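Local coordinates for uncharacterized protein (Bdellovibrio bacteriovorus, PDB 3TM8) that is an unconventional HD-GYP protein that binds two iron ions and is probably related in function to cyclic-di-GMP phosphodiesterases, at residues L51-G56 with R73-L78; T30-Q35 with E62-L67; I111-Q116 with S155-I160. One frame throughout, in Å; residues are numbered along the deposited sequence.

In the fold
Contacts 1 and 2 lie in the N-terminal part of the chain, their centres 12 Å apart, and their segments alternate in sequence. They are joined by the probable hydrogen bond from Tyr52 OH to Arg66 O (2.7 Å) and by Leu53, which packs on Leu31 and Leu67. Contact 2 in turn touches contact 3, also 12 Å off between centres, where Arg32 NH1 meets Gln113 OE1 at 2.8 Å. Contact 3 joins helix 105-125 to residues 155-160 of the HD domain: the side chain of Gln113 is about 8 Å from that of the iron ligand His170 and about 13 Å from a bound iron. Contact 1 stays clear of the metal site.

Contact 1: L51-G56 with R73-L78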
loop_
_atom_site.group_PDB
_atom_site.type_symbol
_atom_site.label_atom_id
_atom_site.label_comp_id
_atom_site.label_asym_id
_atom_site.label_seq_id
_atom_site.Cartn_x
_atom_site.Cartn_y
_atom_site.Cartn_z
ATOM N N LEU A 51 -3.062 15.678 23.425
ATOM C CA LEU A 51 -3.145 14.287 23.857
ATOM C C LEU A 51 -4.389 13.614 23.281
ATOM O O LEU A 51 -5.496 14.139 23.408
ATOM C CB LEU A 51 -3.180 14.223 25.383
ATOM C CG LEU A 51 -3.282 12.849 26.035
ATOM C CD1 LEU A 51 -2.076 12.010 25.681
ATOM C CD2 LEU A 51 -3.398 13.017 27.553
ATOM N N TYR A 52 -4.201 12.455 22.651
ATOM C CA TYR A 52 -5.299 11.740 22.015
ATOM C C TYR A 52 -5.341 10.263 22.436
ATOM O O TYR A 52 -6.411 9.734 22.736
ATOM C CB TYR A 52 -5.215 11.875 20.489
ATOM C CG TYR A 52 -6.372 11.237 19.759
ATOM C CD1 TYR A 52 -7.681 11.613 20.029
ATOM C CD2 TYR A 52 -6.158 10.273 18.783
ATOM C CE1 TYR A 52 -8.744 11.028 19.359
ATOM C CE2 TYR A 52 -7.208 9.690 18.114
ATOM C CZ TYR A 52 -8.501 10.069 18.398
ATOM O OH TYR A 52 -9.566 9.499 17.736
ATOM N N LEU A 53 -4.183 9.603 22.447
ATOM C CA LEU A 53 -4.095 8.221 22.906
ATOM C C LEU A 53 -3.329 8.172 24.219
ATOM O O LEU A 53 -2.292 8.819 24.372
ATOM C CB LEU A 53 -3.391 7.348 21.863
ATOM C CG LEU A 53 -3.920 7.480 20.431
ATOM C CD1 LEU A 53 -3.101 6.606 19.486
ATOM C CD2 LEU A 53 -5.399 7.132 20.344
ATOM N N ARG A 54 -3.831 7.386 25.157
ATOM C CA ARG A 54 -3.236 7.340 26.484
ATOM C C ARG A 54 -2.590 6.003 26.773
ATOM O O ARG A 54 -2.973 4.990 26.206
ATOM C CB ARG A 54 -4.299 7.647 27.528
ATOM C CG ARG A 54 -4.729 9.092 27.511
ATOM C CD ARG A 54 -6.024 9.279 28.246
ATOM N NE ARG A 54 -6.378 10.691 28.324
ATOM C CZ ARG A 54 -6.878 11.391 27.312
ATOM N NH1 ARG A 54 -7.081 10.811 26.133
ATOM N NH2 ARG A 54 -7.170 12.673 27.477
ATOM N N ARG A 55 -1.611 6.013 27.673
ATOM C CA ARG A 55 -0.982 4.784 28.122
ATOM C C ARG A 55 -2.065 3.771 28.481
ATOM O O ARG A 55 -3.005 4.084 29.212
ATOM C CB ARG A 55 -0.053 5.051 29.316
ATOM C CG ARG A 55 1.031 6.082 29.007
ATOM C CD ARG A 55 2.010 6.352 30.164
ATOM N NE ARG A 55 2.821 7.508 29.798
ATOM C CZ ARG A 55 2.493 8.760 30.088
ATOM N NH1 ARG A 55 1.413 9.007 30.815
ATOM N NH2 ARG A 55 3.259 9.761 29.672
ATOM N N GLY A 56 -1.942 2.564 27.942
ATOM C CA GLY A 56 -2.894 1.503 28.216
ATOM C C GLY A 56 -3.874 1.248 27.079
ATOM O O GLY A 56 -4.580 0.242 27.077
ATOM N N ARG A 73 -2.016 10.772 9.568
ATOM C CA ARG A 73 -0.818 10.271 8.918
ATOM C C ARG A 73 0.297 10.160 9.956
ATOM O O ARG A 73 0.795 9.070 10.216
ATOM C CB ARG A 73 -0.388 11.202 7.787
ATOM C CG ARG A 73 -1.455 11.444 6.740
ATOM C CD ARG A 73 -0.957 12.409 5.676
ATOM N NE ARG A 73 -2.037 12.862 4.809
ATOM C CZ ARG A 73 -1.998 13.980 4.089
ATOM N NH1 ARG A 73 -0.929 14.770 4.133
ATOM N NH2 ARG A 73 -3.034 14.311 3.332
ATOM N N LYS A 74 0.687 11.289 10.544
ATOM C CA LYS A 74 1.670 11.299 11.619
ATOM C C LYS A 74 1.004 11.704 12.916
ATOM O O LYS A 74 0.142 12.592 12.948
ATOM C CB LYS A 74 2.801 12.297 11.341
ATOM C CG LYS A 74 3.615 12.046 10.088
ATOM C CD LYS A 74 4.635 10.951 10.284
ATOM C CE LYS A 74 5.558 10.877 9.078
ATOM N NZ LYS A 74 4.769 10.848 7.815
ATOM N N MET A 75 1.422 11.049 13.993
ATOM C CA MET A 75 1.116 11.492 15.337
ATOM C C MET A 75 2.448 11.656 16.041
ATOM O O MET A 75 3.501 11.459 15.430
ATOM C CB MET A 75 0.208 10.502 16.059
ATOM C CG MET A 75 -1.248 10.603 15.612
ATOM S SD MET A 75 -2.333 9.418 16.423
ATOM C CE MET A 75 -2.328 10.054 18.095
ATOM N N TYR A 76 2.406 12.033 17.314
ATOM C CA TYR A 76 3.610 12.422 18.021
ATOM C C TYR A 76 3.648 11.751 19.378
ATOM O O TYR A 76 2.607 11.520 20.002
ATOM C CB TYR A 76 3.672 13.960 18.142
ATOM C CG TYR A 76 3.655 14.548 16.758
ATOM C CD1 TYR A 76 4.835 14.720 16.047
ATOM C CD2 TYR A 76 2.456 14.825 16.115
ATOM C CE1 TYR A 76 4.825 15.206 14.750
ATOM C CE2 TYR A 76 2.436 15.310 14.808
ATOM C CZ TYR A 76 3.624 15.493 14.131
ATOM O OH TYR A 76 3.616 15.960 12.831
ATOM N N ILE A 77 4.854 11.418 19.825
ATOM C CA ILE A 77 5.045 10.857 21.155
ATOM C C ILE A 77 6.124 11.668 21.846
ATOM O O ILE A 77 6.929 12.337 21.192
ATOM C CB ILE A 77 5.452 9.360 21.100
ATOM C CG1 ILE A 77 6.815 9.190 20.420
ATOM C CG2 ILE A 77 4.359 8.541 20.425
ATOM C CD1 ILE A 77 7.366 7.747 20.401
ATOM N N LEU A 78 6.144 11.621 23.171
ATOM C CA LEU A 78 7.230 12.245 23.907
ATOM C C LEU A 78 8.527 11.530 23.570
ATOM O O LEU A 78 8.587 10.303 23.565
ATOM C CB LEU A 78 6.973 12.159 25.410
ATOM C CG LEU A 78 5.784 12.996 25.883
ATOM C CD1 LEU A 78 5.376 12.557 27.284
ATOM C CD2 LEU A 78 6.118 14.482 25.849
#
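Tyr52 and Met75 mark the closest backbone approach, CA to CA 9.3 Å, between the end of strand 48-53 with the loop after it and strand 74-78; the short runs 52 to 55 and 75 to 78 point 47° apart, with no hydrogen bond passing directly between them. Side chains fill the gap. Met75 reaches across from strand 74-78, its chain extended through chi2 and then bent at chi3 (69°), a turn that presents the methyl CE to two neighbours at once. CE lies 3.8 Å from Leu53 CD1 and about as far from Leu53 CG, the methionine and leucine side chains crossing at roughly a right angle. The same methyl comes to the rim of the Tyr52 ring, in the ring plane and 3.9 Å from CD2, so it meets an edge and not a face.

Consecutive residues can both turn to Met75 because Tyr52 and Leu53 form a classic beta bulge opposite Ala41, interrupting the antiparallel pairing of strands 41-45 and 48-53. Met75 itself pairs through its backbone with Ile26; the contact thus packs the 41-45/48-53 hairpin against the antiparallel pair 23-27/74-78, whose strands are distant in sequence, and Ala41 and Val43 also touch the methionine. With CG anti to the backbone N (chi1 -176°), the Tyr52 ring sets its CD2 edge beside Met75 CE, and its hydroxyl is hydrogen-bonded to the carbonyl O of Arg66, whose side chain makes a cation-pi contact with the ring.

Farther along, the guanidinium of Arg55 comes near Leu78 by its edge, where the leucine methyl CD1 lies near the plane, 4.2 Å from NH2. This is a loose contact at an exposed margin; the charge of Arg55 is met by a salt bridge from NE to Glu81.

Contact 2: T30-Q35 with E62-L67; sequences TLRGDQ and ERLKRL. With DMS (dimethyl sulfoxide), chain G.
Arg32 reaches past Leu64 to a bound dimethyl sulfoxide, probably from the crystallisation liquor. Its CB packs on the backbone of Ile111, in helix 105-125. Beyond CG the chain bends (chi2 -73°), which brings CD to 3.8 Å from the Leu64 methyl CD1, the two side chains crossing obliquely. NE lies almost as close to that methyl, at 4.0 Å. At the tip, NH2 gives a hydrogen bond to the sulfoxide O, 2.9 Å long and fairly straight (166° at the hydrogen), with the acceptor in the guanidinium plane at its edge. NH1 is taken up by the carbonyl O of Asp110 and by Gln113 OE1, so two terminal nitrogens share three bonds that should limit rotation of the group.

Residues 62-67 form part of a 3-10 helix, whose i to i+3 bonds include Leu67 N to Leu64 O. This three-residue spacing puts Leu64 and Leu67 on the side facing the irregular loop 30-35. Leu67 CD1 sits 3.7 Å from Leu31 CB and also rests against the Leu31 carbonyl O. One sulfoxide methyl, C2, lies 3.8 Å from Leu67 CB and 3.9 Å from Leu64 CD1.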
loop_
_atom_site.group_PDB
_atom_site.type_symbol
_atom_site.label_atom_id
_atom_site.label_comp_id
_atom_site.label_asym_id
_atom_site.label_seq_id
_atom_site.Cartn_x
_atom_site.Cartn_y
_atom_site.Cartn_z
ATOM N N THR A 30 1.333 2.360 12.328
ATOM C CA THR A 30 2.039 1.488 13.262
ATOM C C THR A 30 1.263 1.226 14.554
ATOM O O THR A 30 1.740 0.489 15.410
ATOM C CB THR A 30 3.445 2.025 13.627
ATOM O OG1 THR A 30 3.332 3.256 14.346
ATOM C CG2 THR A 30 4.308 2.213 12.385
ATOM N N LEU A 31 0.095 1.852 14.716
ATOM C CA LEU A 31 -0.720 1.668 15.919
ATOM C C LEU A 31 -1.852 0.704 15.597
ATOM O O LEU A 31 -2.887 1.100 15.057
ATOM C CB LEU A 31 -1.256 3.013 16.426
ATOM C CG LEU A 31 -0.147 4.004 16.794
ATOM C CD1 LEU A 31 -0.752 5.380 17.082
ATOM C CD2 LEU A 31 0.685 3.512 17.985
ATOM N N ARG A 32 -1.624 -0.577 15.878
ATOM C CA ARG A 32 -2.535 -1.623 15.442
ATOM C C ARG A 32 -2.535 -2.754 16.451
ATOM O O ARG A 32 -1.579 -2.916 17.213
ATOM C CB ARG A 32 -2.101 -2.196 14.080
ATOM C CG ARG A 32 -2.117 -1.217 12.906
ATOM C CD ARG A 32 -3.541 -0.870 12.442
ATOM N NE ARG A 32 -3.539 0.133 11.369
ATOM C CZ ARG A 32 -3.467 -0.137 10.066
ATOM N NH1 ARG A 32 -3.448 -1.387 9.633
ATOM N NH2 ARG A 32 -3.447 0.852 9.184
ATOM N N GLY A 33 -3.599 -3.546 16.441
ATOM C CA GLY A 33 -3.641 -4.755 17.235
ATOM C C GLY A 33 -3.921 -4.528 18.704
ATOM O O GLY A 33 -4.169 -3.400 19.150
ATOM N N ASP A 34 -3.863 -5.620 19.457
ATOM C CA ASP A 34 -4.308 -5.640 20.846
ATOM C C ASP A 34 -3.235 -5.317 21.894
ATOM O O ASP A 34 -3.542 -5.251 23.084
ATOM C CB ASP A 34 -4.997 -6.977 21.170
ATOM C CG ASP A 34 -4.072 -8.179 21.008
ATOM O OD1 ASP A 34 -3.163 -8.155 20.152
ATOM O OD2 ASP A 34 -4.265 -9.162 21.751
ATOM N N GLN A 35 -1.991 -5.103 21.474
ATOM C CA GLN A 35 -0.951 -4.752 22.440
ATOM C C GLN A 35 -1.249 -3.390 23.063
ATOM O O GLN A 35 -1.544 -2.434 22.358
ATOM C CB GLN A 35 0.453 -4.750 21.823
ATOM C CG GLN A 35 1.525 -4.458 22.869
ATOM C CD GLN A 35 2.939 -4.308 22.330
ATOM O OE1 GLN A 35 3.854 -3.977 23.089
ATOM N NE2 GLN A 35 3.132 -4.538 21.026
ATOM N N GLU A 62 -12.934 -3.094 16.838
ATOM C CA GLU A 62 -13.608 -1.806 16.693
ATOM C C GLU A 62 -12.815 -0.641 17.280
ATOM O O GLU A 62 -13.088 0.521 16.970
ATOM C CB GLU A 62 -15.007 -1.854 17.314
ATOM C CG GLU A 62 -15.952 -2.828 16.630
ATOM C CD GLU A 62 -17.351 -2.804 17.222
ATOM O OE1 GLU A 62 -17.557 -2.114 18.243
ATOM O OE2 GLU A 62 -18.245 -3.475 16.663
ATOM N N ARG A 63 -11.830 -0.944 18.116
ATOM C CA ARG A 63 -11.008 0.110 18.697
ATOM C C ARG A 63 -10.205 0.836 17.628
ATOM O O ARG A 63 -9.783 1.969 17.831
ATOM C CB ARG A 63 -10.092 -0.439 19.790
ATOM C CG ARG A 63 -10.843 -0.880 21.034
ATOM C CD ARG A 63 -9.922 -1.474 22.095
ATOM N NE ARG A 63 -10.666 -1.757 23.320
ATOM C CZ ARG A 63 -10.223 -2.512 24.319
ATOM N NH1 ARG A 63 -9.025 -3.081 24.246
ATOM N NH2 ARG A 63 -10.982 -2.706 25.390
ATOM N N LEU A 64 -10.003 0.196 16.481
ATOM C CA LEU A 64 -9.254 0.828 15.407
ATOM C C LEU A 64 -9.981 2.042 14.835
ATOM O O LEU A 64 -9.360 2.906 14.229
ATOM C CB LEU A 64 -8.936 -0.177 14.301
ATOM C CG LEU A 64 -7.976 0.317 13.218
ATOM C CD1 LEU A 64 -6.662 0.808 13.819
ATOM C CD2 LEU A 64 -7.743 -0.785 12.198
ATOM N N LYS A 65 -11.293 2.115 15.038
ATOM C CA LYS A 65 -12.065 3.251 14.537
ATOM C C LYS A 65 -11.547 4.589 15.068
ATOM O O LYS A 65 -11.705 5.627 14.426
ATOM C CB LYS A 65 -13.548 3.077 14.865
ATOM C CG LYS A 65 -14.191 1.900 14.157
ATOM C CD LYS A 65 -15.619 1.696 14.629
ATOM C CE LYS A 65 -16.204 0.406 14.079
ATOM N NZ LYS A 65 -17.526 0.099 14.688
ATOM N N ARG A 66 -10.922 4.558 16.239
ATOM C CA ARG A 66 -10.320 5.760 16.808
ATOM C C ARG A 66 -9.244 6.355 15.897
ATOM O O ARG A 66 -8.873 7.519 16.046
ATOM C CB ARG A 66 -9.708 5.456 18.178
ATOM C CG ARG A 66 -10.668 4.859 19.197
ATOM C CD ARG A 66 -9.990 4.727 20.553
ATOM N NE ARG A 66 -9.694 6.038 21.125
ATOM C CZ ARG A 66 -8.724 6.284 21.998
ATOM N NH1 ARG A 66 -7.927 5.307 22.414
ATOM N NH2 ARG A 66 -8.547 7.517 22.454
ATOM N N LEU A 67 -8.731 5.550 14.969
ATOM C CA LEU A 67 -7.655 5.983 14.089
ATOM C C LEU A 67 -8.087 6.044 12.625
ATOM O O LEU A 67 -7.266 6.321 11.755
ATOM C CB LEU A 67 -6.446 5.052 14.232
ATOM C CG LEU A 67 -5.880 5.013 15.651
ATOM C CD1 LEU A 67 -4.727 4.012 15.759
ATOM C CD2 LEU A 67 -5.446 6.409 16.095
HETATM S S DMS G . -4.719 4.438 10.569
HETATM O O DMS G . -3.359 3.671 9.699
HETATM C C1 DMS G . -5.535 5.502 9.350
HETATM C C2 DMS G . -6.056 3.257 10.884
#

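Contact 3: I111-Q116 with S155-I160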
loop_
_atom_site.group_PDB
_atom_site.type_symbol
_atom_site.label_atom_id
_atom_site.label_comp_id
_atom_site.label_asym_id
_atom_site.label_seq_id
_atom_site.Cartn_x
_atom_site.Cartn_y
_atom_site.Cartn_z
ATOM N N ILE A 111 -1.943 -5.532 11.946
ATOM C CA ILE A 111 -0.577 -5.138 12.235
ATOM C C ILE A 111 0.283 -5.148 10.976
ATOM O O ILE A 111 1.003 -4.197 10.696
ATOM C CB ILE A 111 0.048 -6.039 13.319
ATOM C CG1 ILE A 111 -0.665 -5.826 14.662
ATOM C CG2 ILE A 111 1.543 -5.773 13.433
ATOM C CD1 ILE A 111 -0.379 -6.912 15.676
ATOM N N ILE A 112 0.211 -6.232 10.212
ATOM C CA ILE A 112 1.099 -6.375 9.065
ATOM C C ILE A 112 0.761 -5.374 7.944
ATOM O O ILE A 112 1.663 -4.769 7.360
ATOM C CB ILE A 112 1.109 -7.820 8.555
ATOM C CG1 ILE A 112 1.786 -8.709 9.605
ATOM C CG2 ILE A 112 1.829 -7.915 7.223
ATOM C CD1 ILE A 112 1.519 -10.175 9.418
ATOM N N GLN A 113 -0.523 -5.180 7.658
ATOM C CA GLN A 113 -0.925 -4.176 6.671
ATOM C C GLN A 113 -0.352 -2.810 7.040
ATOM O O GLN A 113 0.183 -2.089 6.192
ATOM C CB GLN A 113 -2.452 -4.114 6.560
ATOM C CG GLN A 113 -3.009 -3.249 5.419
ATOM C CD GLN A 113 -2.990 -1.769 5.701
ATOM O OE1 GLN A 113 -2.971 -1.329 6.848
ATOM N NE2 GLN A 113 -3.026 -0.981 4.639
ATOM N N GLY A 114 -0.437 -2.466 8.321
ATOM C CA GLY A 114 0.023 -1.155 8.753
ATOM C C GLY A 114 1.537 -1.032 8.730
ATOM O O GLY A 114 2.096 0.043 8.477
ATOM N N SER A 115 2.215 -2.136 9.018
ATOM C CA SER A 115 3.667 -2.161 8.954
ATOM C C SER A 115 4.157 -1.999 7.510
ATOM O O SER A 115 5.095 -1.243 7.257
ATOM C CB SER A 115 4.202 -3.461 9.568
ATOM O OG SER A 115 5.609 -3.475 9.542
ATOM N N GLN A 116 3.526 -2.706 6.570
ATOM C CA GLN A 116 3.861 -2.531 5.159
ATOM C C GLN A 116 3.662 -1.079 4.738
ATOM O O GLN A 116 4.496 -0.502 4.038
ATOM C CB GLN A 116 3.007 -3.440 4.272
ATOM C CG GLN A 116 3.236 -4.933 4.467
ATOM C CD GLN A 116 4.612 -5.394 4.021
ATOM O OE1 GLN A 116 5.080 -5.050 2.932
ATOM N NE2 GLN A 116 5.276 -6.172 4.872
ATOM N N SER A 155 -7.948 -12.171 2.654
ATOM C CA SER A 155 -9.285 -11.695 2.987
ATOM C C SER A 155 -9.247 -10.723 4.170
ATOM O O SER A 155 -9.940 -9.696 4.162
ATOM C CB SER A 155 -10.233 -12.865 3.267
ATOM O OG SER A 155 -9.763 -13.662 4.336
ATOM N N ALA A 156 -8.432 -11.027 5.175
ATOM C CA ALA A 156 -8.310 -10.141 6.328
ATOM C C ALA A 156 -7.726 -8.785 5.940
ATOM O O ALA A 156 -8.191 -7.745 6.406
ATOM C CB ALA A 156 -7.465 -10.795 7.406
ATOM N N VAL A 157 -6.705 -8.787 5.090
ATOM C CA VAL A 157 -6.121 -7.527 4.644
ATOM C C VAL A 157 -7.138 -6.726 3.835
ATOM O O VAL A 157 -7.256 -5.510 3.996
ATOM C CB VAL A 157 -4.812 -7.742 3.852
ATOM C CG1 VAL A 157 -4.376 -6.444 3.180
ATOM C CG2 VAL A 157 -3.718 -8.274 4.791
ATOM N N MET A 158 -7.899 -7.416 2.990
ATOM C CA MET A 158 -8.890 -6.741 2.161
ATOM C C MET A 158 -10.067 -6.191 2.978
ATOM O O MET A 158 -10.853 -5.403 2.469
ATOM C CB MET A 158 -9.355 -7.644 1.011
ATOM C CG MET A 158 -8.246 -7.976 0.005
ATOM S SD MET A 158 -7.501 -6.542 -0.830
ATOM C CE MET A 158 -8.873 -5.946 -1.811
ATOM N N ASN A 159 -10.172 -6.597 4.242
ATOM C CA ASN A 159 -11.163 -6.039 5.164
ATOM C C ASN A 159 -10.776 -4.669 5.700
ATOM O O ASN A 159 -11.596 -3.977 6.307
ATOM C CB ASN A 159 -11.357 -6.956 6.372
ATOM C CG ASN A 159 -12.222 -8.152 6.075
ATOM O OD1 ASN A 159 -13.059 -8.125 5.173
ATOM N ND2 ASN A 159 -12.031 -9.217 6.848
ATOM N N ILE A 160 -9.519 -4.287 5.505
ATOM C CA ILE A 160 -9.028 -3.036 6.061
ATOM C C ILE A 160 -9.223 -1.921 5.035
ATOM O O ILE A 160 -8.384 -1.703 4.164
ATOM C CB ILE A 160 -7.543 -3.146 6.473
ATOM C CG1 ILE A 160 -7.308 -4.408 7.321
ATOM C CG2 ILE A 160 -7.098 -1.894 7.227
ATOM C CD1 ILE A 160 -5.843 -4.710 7.573
#
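Of residues 111-116, Gln113 makes the close contacts, meeting Ile160 and Val157 with its aliphatic part. The apolar touches come first. Ile160 CD1 packs 3.6 Å from Gln113 CB and 3.8 Å from Gln113 CG, the two side chains sliding past one another in opposite directions. Val157 adds one methyl: its CG1 comes to 4.1 Å from Gln113 CG, with the side chains at an oblique angle. Ile160 CG2 also lies 4.2 Å from Gln113 OE1. The glutamine leaves its helix with CG anti to the backbone N (chi1 -171°) and then folds at chi2 (-78°), which keeps its methylene groups against the two hydrophobic residues while turning the amide toward Arg32.

The partners differ in backbone: Gln113 lies within helix 105-125, which also touches Val157 through Ala109 and Ile160 through Asp110, whereas Val157 is in helix 153-158 and Ile160 in the loop that follows, its N bonded to Val157 O at 3.0 Å. Residues 155-160 belong to the HD domain, and helix 167-185, which contains the iron ligand His170, packs beside the contact through His169 and Val172 on Gln113 and Thr176 on Val157.

No hydrogen bond joins the two segments; the polar links lead outward. The buried Gln113 OE1 is satisfied by Arg32, and the backbone O of Ile160 is hydrogen-bonded to His169 NE2.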